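Local coordinates for surface layer protein (Geobacillus stearothermophilus, PDB 4UJ7) that probably self-assembles, with calcium bound, into the crystalline surface layer that coats the bacterial cell, this piece supplying two of its Ig-like domains, at residues I153-E162 / T198-L208; I18-K29 / K96-G107. All coordinates share one frame; numbering follows the deposited sequence. Where two conformers were deposited one is given.

Interaction 1: residues I153-E162 / T198-L208. With CA (calcium ion), chain D.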
loop_
_atom_site.group_PDB
_atom_site.type_symbol
_atom_site.label_atom_id
_atom_site.label_comp_id
_atom_site.label_asym_id
_atom_site.label_seq_id
_atom_site.Cartn_x
_atom_site.Cartn_y
_atom_site.Cartn_z
ATOM N N ILE A 153 9.720 7.949 -4.498
ATOM C CA ILE A 153 11.061 8.305 -4.059
ATOM C C ILE A 153 11.622 7.314 -3.048
ATOM O O ILE A 153 12.599 7.606 -2.350
ATOM C CB ILE A 153 11.146 9.766 -3.499
ATOM C CG1 ILE A 153 10.290 9.970 -2.239
ATOM C CG2 ILE A 153 10.791 10.783 -4.593
ATOM C CD1 ILE A 153 10.642 11.232 -1.467
ATOM N N THR A 154 11.035 6.121 -3.000
ATOM C CA THR A 154 11.461 5.087 -2.040
ATOM C C THR A 154 12.947 4.783 -2.102
ATOM O O THR A 154 13.573 4.563 -1.064
ATOM C CB THR A 154 10.650 3.783 -2.212
ATOM O OG1 THR A 154 9.258 4.108 -2.254
ATOM C CG2 THR A 154 10.884 2.839 -1.035
ATOM N N ASN A 155 13.509 4.767 -3.309
ATOM C CA ASN A 155 14.924 4.489 -3.472
ATOM C C ASN A 155 15.837 5.635 -3.009
ATOM O O ASN A 155 17.017 5.418 -2.735
ATOM C CB ASN A 155 15.232 4.122 -4.918
ATOM C CG ASN A 155 16.580 3.435 -5.065
ATOM O OD1 ASN A 155 16.983 2.628 -4.222
ATOM N ND2 ASN A 155 17.289 3.770 -6.127
ATOM N N ASP A 156 15.277 6.836 -2.911
ATOM C CA ASP A 156 16.057 8.041 -2.592
ATOM C C ASP A 156 16.177 8.294 -1.096
ATOM O O ASP A 156 17.069 9.028 -0.645
ATOM C CB ASP A 156 15.415 9.271 -3.240
ATOM C CG ASP A 156 15.307 9.161 -4.752
ATOM O OD1 ASP A 156 16.219 8.603 -5.390
ATOM O OD2 ASP A 156 14.303 9.661 -5.296
ATOM N N VAL A 157 15.268 7.703 -0.325
ATOM C CA VAL A 157 15.176 7.970 1.104
ATOM C C VAL A 157 16.016 6.964 1.880
ATOM O O VAL A 157 16.430 5.933 1.342
ATOM C CB VAL A 157 13.709 7.954 1.625
ATOM C CG1 VAL A 157 12.829 8.945 0.871
ATOM C CG2 VAL A 157 13.094 6.556 1.558
ATOM N N THR A 158 16.281 7.283 3.145
ATOM C CA THR A 158 16.850 6.328 4.080
ATOM C C THR A 158 15.859 6.170 5.240
ATOM O O THR A 158 15.303 7.160 5.721
ATOM C CB THR A 158 18.235 6.805 4.568
ATOM O OG1 THR A 158 19.057 7.061 3.426
ATOM C CG2 THR A 158 18.911 5.759 5.440
ATOM N N ILE A 159 15.598 4.922 5.641
ATOM C CA ILE A 159 14.662 4.630 6.742
ATOM C C ILE A 159 15.413 3.878 7.841
ATOM O O ILE A 159 16.045 2.851 7.587
ATOM C CB ILE A 159 13.427 3.827 6.256
ATOM C CG1 ILE A 159 12.682 4.646 5.187
ATOM C CG2 ILE A 159 12.475 3.523 7.412
ATOM C CD1 ILE A 159 11.414 4.005 4.663
ATOM N N THR A 160 15.336 4.408 9.061
ATOM C CA THR A 160 16.070 3.861 10.200
ATOM C C THR A 160 15.194 3.772 11.445
ATOM O O THR A 160 14.208 4.500 11.584
ATOM C CB THR A 160 17.286 4.743 10.564
ATOM O OG1 THR A 160 16.851 6.080 10.839
ATOM C CG2 THR A 160 18.316 4.757 9.423
ATOM N N SER A 161 15.571 2.873 12.347
ATOM C CA SER A 161 15.000 2.828 13.687
ATOM C C SER A 161 16.040 3.354 14.667
ATOM O O SER A 161 17.184 3.617 14.287
ATOM C CB SER A 161 14.643 1.391 14.046
ATOM O OG SER A 161 15.801 0.567 14.011
ATOM N N GLU A 162 15.659 3.447 15.941
ATOM C CA GLU A 162 16.591 3.908 16.972
ATOM C C GLU A 162 17.921 3.133 16.939
ATOM O O GLU A 162 17.944 1.915 16.737
ATOM C CB GLU A 162 15.953 3.831 18.366
ATOM C CG GLU A 162 15.476 2.435 18.751
ATOM C CD GLU A 162 14.820 2.337 20.104
ATOM O OE1 GLU A 162 14.758 3.372 20.825
ATOM O OE2 GLU A 162 14.346 1.233 20.451
ATOM N N THR A 198 9.237 3.102 16.116
ATOM C CA THR A 198 9.218 4.289 15.266
ATOM C C THR A 198 10.325 4.240 14.213
ATOM O O THR A 198 11.511 4.138 14.550
ATOM C CB THR A 198 9.336 5.576 16.122
ATOM O OG1 THR A 198 8.235 5.610 17.029
ATOM C CG2 THR A 198 9.281 6.826 15.246
ATOM N N LEU A 199 9.944 4.314 12.938
ATOM C CA LEU A 199 10.918 4.469 11.861
ATOM C C LEU A 199 10.963 5.891 11.362
ATOM O O LEU A 199 9.933 6.508 11.147
ATOM C CB LEU A 199 10.596 3.530 10.694
ATOM C CG LEU A 199 10.416 2.059 11.058
ATOM C CD1 LEU A 199 10.094 1.227 9.816
ATOM C CD2 LEU A 199 11.661 1.515 11.758
ATOM N N THR A 200 12.174 6.396 11.153
ATOM C CA THR A 200 12.379 7.766 10.673
ATOM C C THR A 200 12.779 7.747 9.211
ATOM O O THR A 200 13.689 7.006 8.816
ATOM C CB THR A 200 13.427 8.507 11.538
ATOM O OG1 THR A 200 12.982 8.483 12.899
ATOM C CG2 THR A 200 13.587 9.960 11.098
ATOM N N VAL A 201 12.098 8.570 8.408
ATOM C CA VAL A 201 12.344 8.626 6.978
ATOM C C VAL A 201 13.076 9.927 6.639
ATOM O O VAL A 201 12.568 11.015 6.924
ATOM C CB VAL A 201 11.001 8.605 6.208
ATOM C CG1 VAL A 201 11.238 8.605 4.711
ATOM C CG2 VAL A 201 10.152 7.406 6.618
ATOM N N LYS A 202 14.249 9.798 6.028
ATOM C CA LYS A 202 15.087 10.953 5.699
ATOM C C LYS A 202 15.398 11.012 4.213
ATOM O O LYS A 202 15.574 9.983 3.566
ATOM C CB LYS A 202 16.401 10.899 6.489
ATOM C CG LYS A 202 16.239 11.187 7.977
ATOM C CD LYS A 202 17.594 11.471 8.600
ATOM C CE LYS A 202 17.563 11.287 10.105
ATOM N NZ LYS A 202 18.958 11.170 10.609
ATOM N N LEU A 203 15.456 12.227 3.672
ATOM C CA LEU A 203 15.964 12.446 2.318
ATOM C C LEU A 203 17.289 13.160 2.497
ATOM O O LEU A 203 17.322 14.348 2.799
ATOM C CB LEU A 203 14.966 13.261 1.493
ATOM C CG LEU A 203 15.247 13.513 0.005
ATOM C CD1 LEU A 203 15.477 12.212 -0.758
ATOM C CD2 LEU A 203 14.103 14.305 -0.616
ATOM N N GLY A 204 18.374 12.407 2.363
ATOM C CA GLY A 204 19.691 12.861 2.816
ATOM C C GLY A 204 19.671 13.197 4.297
ATOM O O GLY A 204 19.416 12.333 5.137
ATOM N N THR A 205 19.910 14.468 4.613
ATOM C CA THR A 205 19.927 14.944 5.994
ATOM C C THR A 205 18.574 15.515 6.457
ATOM O O THR A 205 18.419 15.872 7.621
ATOM C CB THR A 205 21.031 16.009 6.210
ATOM O OG1 THR A 205 20.783 17.134 5.361
ATOM C CG2 THR A 205 22.414 15.437 5.900
ATOM N N VAL A 206 17.610 15.600 5.544
ATOM C CA VAL A 206 16.301 16.205 5.825
ATOM C C VAL A 206 15.300 15.139 6.298
ATOM O O VAL A 206 15.105 14.135 5.613
ATOM C CB VAL A 206 15.753 16.947 4.578
ATOM C CG1 VAL A 206 14.375 17.530 4.845
ATOM C CG2 VAL A 206 16.719 18.046 4.126
ATOM N N THR A 207 14.681 15.345 7.461
ATOM C CA THR A 207 13.647 14.407 7.942
ATOM C C THR A 207 12.310 14.680 7.252
ATOM O O THR A 207 11.799 15.803 7.297
ATOM C CB THR A 207 13.475 14.453 9.474
ATOM O OG1 THR A 207 14.718 14.133 10.114
ATOM C CG2 THR A 207 12.381 13.451 9.953
ATOM N N LEU A 208 11.759 13.646 6.607
ATOM C CA LEU A 208 10.471 13.739 5.912
ATOM C C LEU A 208 9.289 13.366 6.809
ATOM O O LEU A 208 8.198 13.911 6.666
ATOM C CB LEU A 208 10.458 12.882 4.639
ATOM C CG LEU A 208 11.514 13.115 3.553
ATOM C CD1 LEU A 208 11.196 12.251 2.335
ATOM C CD2 LEU A 208 11.641 14.589 3.153
HETATM CA CA CA D . 13.573 -0.714 19.525
HETATM O O HOH W 1 18.654 9.628 1.718
HETATM O O HOH W 2 16.639 7.694 8.450
HETATM O O HOH W 3 12.882 3.195 16.741
HETATM O O HOH W 4 15.617 -1.176 18.321
#
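The carbonyl O of Thr-200 takes two donors: the backbone N of Thr-160 at 3.1 Å, in the carbonyl plane, and a water that also bonds Thr-160 OG1. In return Thr-200 N reaches Thr-160 O at 2.8 Å (N-H...O 169°). Thr-158 and Lys-202 form the other hydrogen-bonded antiparallel pair, Thr-158 N meeting Lys-202 O at 2.8 Å. Strand 158-160 is outermost in a mixed sheet of the second Ig-like (BIG2) domain, beside 195-203. Between these pairs Ile-159 and Val-201 turn inward side by side, CG1 of Ile-159 lying 4.0 Å from Val-201 CG2. With CG1 beside the backbone N (chi1 -60°), Ile-159 CG2 stands anti to N and meets Leu-199 CB at 3.8 Å. An alanine here is likely to open a gap beside Leu-199 CB and Val-201 CG2. Before strand 158-160, Ile-153 CD1 meets Leu-208 CD1 tip to tip at 4.0 Å. At the other end a water joins Glu-162 N to Thr-198 O, while Glu-162 OE2 binds calcium at 2.3 Å with Asp-165, Asn-167, the carbonyl of Val-169, Glu-197 and a water. Backbone bonds and apolar branches thus fix the edge strand, and calcium links the loop after it to the start of strand 195-203.

Interaction 2: residues I18-K29 / K96-G107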
loop_
_atom_site.group_PDB
_atom_site.type_symbol
_atom_site.label_atom_id
_atom_site.label_comp_id
_atom_site.label_asym_id
_atom_site.label_seq_id
_atom_site.Cartn_x
_atom_site.Cartn_y
_atom_site.Cartn_z
ATOM N N ILE A 18 -18.154 -4.024 -1.746
ATOM C CA ILE A 18 -16.735 -4.017 -2.150
ATOM C C ILE A 18 -16.144 -2.744 -1.567
ATOM O O ILE A 18 -16.160 -1.699 -2.225
ATOM C CB ILE A 18 -16.534 -4.061 -3.679
ATOM C CG1 ILE A 18 -17.259 -5.277 -4.253
ATOM C CG2 ILE A 18 -15.039 -4.115 -4.065
ATOM C CD1 ILE A 18 -17.285 -5.324 -5.770
ATOM N N ALA A 19 -15.640 -2.828 -0.338
ATOM C CA ALA A 19 -15.083 -1.661 0.326
ATOM C C ALA A 19 -13.745 -1.238 -0.301
ATOM O O ALA A 19 -12.974 -2.086 -0.758
ATOM C CB ALA A 19 -14.923 -1.921 1.821
ATOM N N VAL A 20 -13.524 0.071 -0.359
ATOM C CA VAL A 20 -12.308 0.625 -0.927
ATOM C C VAL A 20 -11.784 1.754 -0.046
ATOM O O VAL A 20 -12.572 2.478 0.571
ATOM C CB VAL A 20 -12.508 1.059 -2.400
ATOM C CG1 VAL A 20 -13.500 2.216 -2.547
ATOM C CG2 VAL A 20 -11.182 1.350 -3.061
ATOM N N ASP A 21 -10.461 1.881 0.026
ATOM C CA ASP A 21 -9.849 2.921 0.853
ATOM C C ASP A 21 -9.455 4.195 0.099
ATOM O O ASP A 21 -8.663 5.021 0.594
ATOM C CB ASP A 21 -8.715 2.339 1.710
ATOM C CG ASP A 21 -7.445 2.081 0.930
ATOM O OD1 ASP A 21 -7.464 2.148 -0.302
ATOM O OD2 ASP A 21 -6.417 1.793 1.563
ATOM N N SER A 22 -10.021 4.355 -1.092
ATOM C CA SER A 22 -9.812 5.514 -1.958
ATOM C C SER A 22 -11.152 6.002 -2.460
ATOM O O SER A 22 -12.034 5.192 -2.718
ATOM C CB SER A 22 -8.963 5.111 -3.170
ATOM O OG SER A 22 -8.783 6.204 -4.069
ATOM N N THR A 23 -11.299 7.320 -2.620
ATOM C CA THR A 23 -12.473 7.875 -3.309
ATOM C C THR A 23 -12.109 8.313 -4.720
ATOM O O THR A 23 -12.923 8.908 -5.438
ATOM C CB THR A 23 -13.084 9.090 -2.573
ATOM O OG1 THR A 23 -12.111 10.137 -2.522
ATOM C CG2 THR A 23 -13.583 8.713 -1.168
ATOM N N GLY A 24 -10.881 8.002 -5.130
ATOM C CA GLY A 24 -10.419 8.392 -6.462
ATOM C C GLY A 24 -8.914 8.428 -6.528
ATOM O O GLY A 24 -8.237 8.831 -5.579
ATOM N N VAL A 25 -8.382 7.973 -7.657
ATOM C CA VAL A 25 -6.955 7.954 -7.851
ATOM C C VAL A 25 -6.538 9.219 -8.580
ATOM O O VAL A 25 -7.187 9.615 -9.535
ATOM C CB VAL A 25 -6.556 6.695 -8.646
ATOM C CG1 VAL A 25 -5.097 6.747 -9.061
ATOM C CG2 VAL A 25 -6.832 5.448 -7.806
ATOM N N SER A 26 -5.455 9.833 -8.112
ATOM C CA SER A 26 -4.903 11.055 -8.702
ATOM C C SER A 26 -3.421 10.829 -8.935
ATOM O O SER A 26 -2.639 10.778 -7.992
ATOM C CB SER A 26 -5.072 12.215 -7.722
ATOM O OG SER A 26 -6.392 12.293 -7.227
ATOM N N VAL A 27 -3.028 10.700 -10.193
ATOM C CA VAL A 27 -1.663 10.293 -10.507
ATOM C C VAL A 27 -1.099 11.046 -11.718
ATOM O O VAL A 27 -1.840 11.337 -12.650
ATOM C CB VAL A 27 -1.603 8.746 -10.685
ATOM C CG1 VAL A 27 -2.413 8.243 -11.885
ATOM C CG2 VAL A 27 -0.171 8.264 -10.723
ATOM N N ALA A 28 0.193 11.369 -11.690
ATOM C CA ALA A 28 0.853 11.929 -12.875
ATOM C C ALA A 28 1.058 10.871 -13.953
ATOM O O ALA A 28 1.245 9.699 -13.661
ATOM C CB ALA A 28 2.177 12.587 -12.508
ATOM N N LYS A 29 0.999 11.294 -15.213
ATOM C CA LYS A 29 1.433 10.451 -16.327
ATOM C C LYS A 29 2.793 9.816 -16.012
ATOM O O LYS A 29 3.723 10.514 -15.603
ATOM C CB LYS A 29 1.529 11.291 -17.610
ATOM C CG LYS A 29 2.111 10.556 -18.822
ATOM C CD LYS A 29 2.450 11.523 -19.954
ATOM C CE LYS A 29 1.226 12.309 -20.395
ATOM N NZ LYS A 29 1.558 13.532 -21.186
ATOM N N LYS A 96 -22.022 -7.444 -7.722
ATOM C CA LYS A 96 -21.624 -6.210 -7.025
ATOM C C LYS A 96 -20.526 -5.508 -7.789
ATOM O O LYS A 96 -19.668 -6.162 -8.381
ATOM C CB LYS A 96 -21.169 -6.508 -5.584
ATOM C CG LYS A 96 -22.167 -7.288 -4.735
ATOM C CD LYS A 96 -23.414 -6.476 -4.431
ATOM C CE LYS A 96 -24.472 -7.337 -3.764
ATOM N NZ LYS A 96 -25.798 -6.644 -3.778
ATOM N N GLU A 97 -20.561 -4.180 -7.801
ATOM C CA GLU A 97 -19.515 -3.393 -8.458
ATOM C C GLU A 97 -19.279 -2.050 -7.799
ATOM O O GLU A 97 -20.199 -1.449 -7.237
ATOM C CB GLU A 97 -19.830 -3.160 -9.941
ATOM C CG GLU A 97 -21.005 -2.237 -10.220
ATOM C CD GLU A 97 -20.957 -1.631 -11.614
ATOM O OE1 GLU A 97 -20.564 -2.344 -12.565
ATOM O OE2 GLU A 97 -21.314 -0.437 -11.759
ATOM N N VAL A 98 -18.033 -1.589 -7.870
ATOM C CA VAL A 98 -17.680 -0.213 -7.517
ATOM C C VAL A 98 -16.872 0.418 -8.646
ATOM O O VAL A 98 -15.924 -0.199 -9.157
ATOM C CB VAL A 98 -16.887 -0.152 -6.195
ATOM C CG1 VAL A 98 -16.519 1.288 -5.833
ATOM C CG2 VAL A 98 -17.701 -0.786 -5.083
ATOM N N LYS A 99 -17.263 1.630 -9.063
ATOM C CA LYS A 99 -16.529 2.401 -10.064
ATOM C C LYS A 99 -15.731 3.497 -9.360
ATOM O O LYS A 99 -16.317 4.375 -8.714
ATOM C CB LYS A 99 -17.480 2.983 -11.117
ATOM C CG LYS A 99 -18.059 1.903 -12.028
ATOM C CD LYS A 99 -18.946 2.477 -13.125
ATOM C CE LYS A 99 -19.422 1.399 -14.101
ATOM N NZ LYS A 99 -18.403 1.078 -15.152
ATOM N N VAL A 100 -14.404 3.431 -9.472
ATOM C CA VAL A 100 -13.494 4.340 -8.752
ATOM C C VAL A 100 -12.953 5.347 -9.766
ATOM O O VAL A 100 -12.362 4.940 -10.780
ATOM C CB VAL A 100 -12.309 3.563 -8.132
ATOM C CG1 VAL A 100 -11.344 4.520 -7.433
ATOM C CG2 VAL A 100 -12.786 2.498 -7.154
ATOM N N PRO A 101 -13.167 6.654 -9.529
ATOM C CA PRO A 101 -12.638 7.686 -10.401
ATOM C C PRO A 101 -11.118 7.627 -10.523
ATOM O O PRO A 101 -10.434 7.263 -9.561
ATOM C CB PRO A 101 -13.039 8.995 -9.678
ATOM C CG PRO A 101 -14.228 8.626 -8.867
ATOM C CD PRO A 101 -14.016 7.210 -8.449
ATOM N N VAL A 102 -10.614 7.946 -11.719
ATOM C CA VAL A 102 -9.173 8.073 -11.979
ATOM C C VAL A 102 -8.888 9.347 -12.758
ATOM O O VAL A 102 -9.528 9.599 -13.773
ATOM C CB VAL A 102 -8.614 6.896 -12.819
ATOM C CG1 VAL A 102 -7.118 7.053 -13.045
ATOM C CG2 VAL A 102 -8.890 5.566 -12.149
ATOM N N ASN A 103 -7.927 10.129 -12.273
ATOM C CA ASN A 103 -7.469 11.315 -12.982
ATOM C C ASN A 103 -5.956 11.241 -13.178
ATOM O O ASN A 103 -5.184 11.085 -12.209
ATOM C CB ASN A 103 -7.883 12.586 -12.223
ATOM C CG ASN A 103 -7.802 13.837 -13.078
ATOM O OD1 ASN A 103 -8.053 13.804 -14.286
ATOM N ND2 ASN A 103 -7.458 14.954 -12.449
ATOM N N VAL A 104 -5.539 11.321 -14.441
ATOM C CA VAL A 104 -4.127 11.312 -14.803
ATOM C C VAL A 104 -3.767 12.716 -15.248
ATOM O O VAL A 104 -4.402 13.265 -16.142
ATOM C CB VAL A 104 -3.809 10.292 -15.924
ATOM C CG1 VAL A 104 -2.311 10.257 -16.197
ATOM C CG2 VAL A 104 -4.292 8.897 -15.546
ATOM N N VAL A 105 -2.772 13.296 -14.592
ATOM C CA VAL A 105 -2.421 14.705 -14.803
ATOM C C VAL A 105 -0.970 14.855 -15.253
ATOM O O VAL A 105 -0.198 13.894 -15.244
ATOM C CB VAL A 105 -2.664 15.540 -13.524
ATOM C CG1 VAL A 105 -4.122 15.458 -13.095
ATOM C CG2 VAL A 105 -1.738 15.096 -12.392
ATOM N N ALA A 106 -0.600 16.067 -15.658
ATOM C CA ALA A 106 0.779 16.373 -15.964
ATOM C C ALA A 106 1.625 16.269 -14.701
ATOM O O ALA A 106 2.717 15.688 -14.716
ATOM C CB ALA A 106 0.891 17.774 -16.568
ATOM N N GLY A 107 1.100 16.815 -13.608
ATOM C CA GLY A 107 1.796 16.807 -12.324
ATOM C C GLY A 107 2.582 18.076 -12.059
ATOM O O GLY A 107 3.418 18.483 -12.873
#
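Ile-18 packs on Val-98 across the first Ig-like (BIG2) beta-sandwich, while Val-25 to Ala-28 and Val-102 to Val-105 pair side by side in one sheet: the first strand switches sheets. Strand 15-20 pairs with 32-41 in one sheet; after the turn, strand 25-28 runs parallel to 96-105, outermost in the other sheet within this domain, its far side bonded through Ser-26 and Ala-28 to Ile-149 of the second. Five backbone hydrogen bonds hold the parallel part, alternating in direction. Val-25 N donates to Pro-101 O at 2.9 Å, tilted 29° from the carbonyl plane, and Val-25 O accepts from Asn-103 N. Val-27 N then bonds Asn-103 O at 3.0 Å with an almost straight N-H...O angle of 170°, Val-27 O receives Val-105 N, and Lys-29 N closes the series on Val-105 O. Among side chains, Asn-103 OD1 bonds Ser-86 OG in one of two Asn-103 conformers.

Apolar contacts fill the interior. Ile-18 CB meets Val-98 CG2 at 3.7 Å in one of two Val-98 conformers, and its CD1 methyl lies on the backbone carbonyl of Lys-96. Val-27 and Val-104 lie side by side: CG1 of Val-27, set between its own N and carbonyl carbon (chi1 65°), comes 4.2 Å from Val-104 CG2. Val-25 and Val-102 both pack on Val-79 of strand 74-81, across the sandwich.

The switch is consistent with local bonding at residues 22-24 and with Gly-24, whose backbone angles would jam a CB against the preceding carbonyl. Its N donates to Ser-22 OG at 3.0 Å, forming an ST turn.

Overall arrangement
Interaction 2 comes first along the chain and closes before interaction 1 opens; their centres lie 28 Å apart and their nearest atoms about 12 Å, without touching. Each belongs to its own Ig-like domain, in different mixed sheets that share one strand order, 1-4-3-2. They mark opposite edges of that plan: strand 25-28 lies parallel to 96-105, whereas strand 158-160 lies antiparallel to 195-203. Strand 110-117 follows interaction 2 and starts the second domain, which carries the bound calcium ions. The domains also meet directly, Ser-26 and Ala-28 bonding the backbone of Ile-149, shortly before segment 153-162. The fragment therefore repeats one sandwich design, with metal added to the second copy.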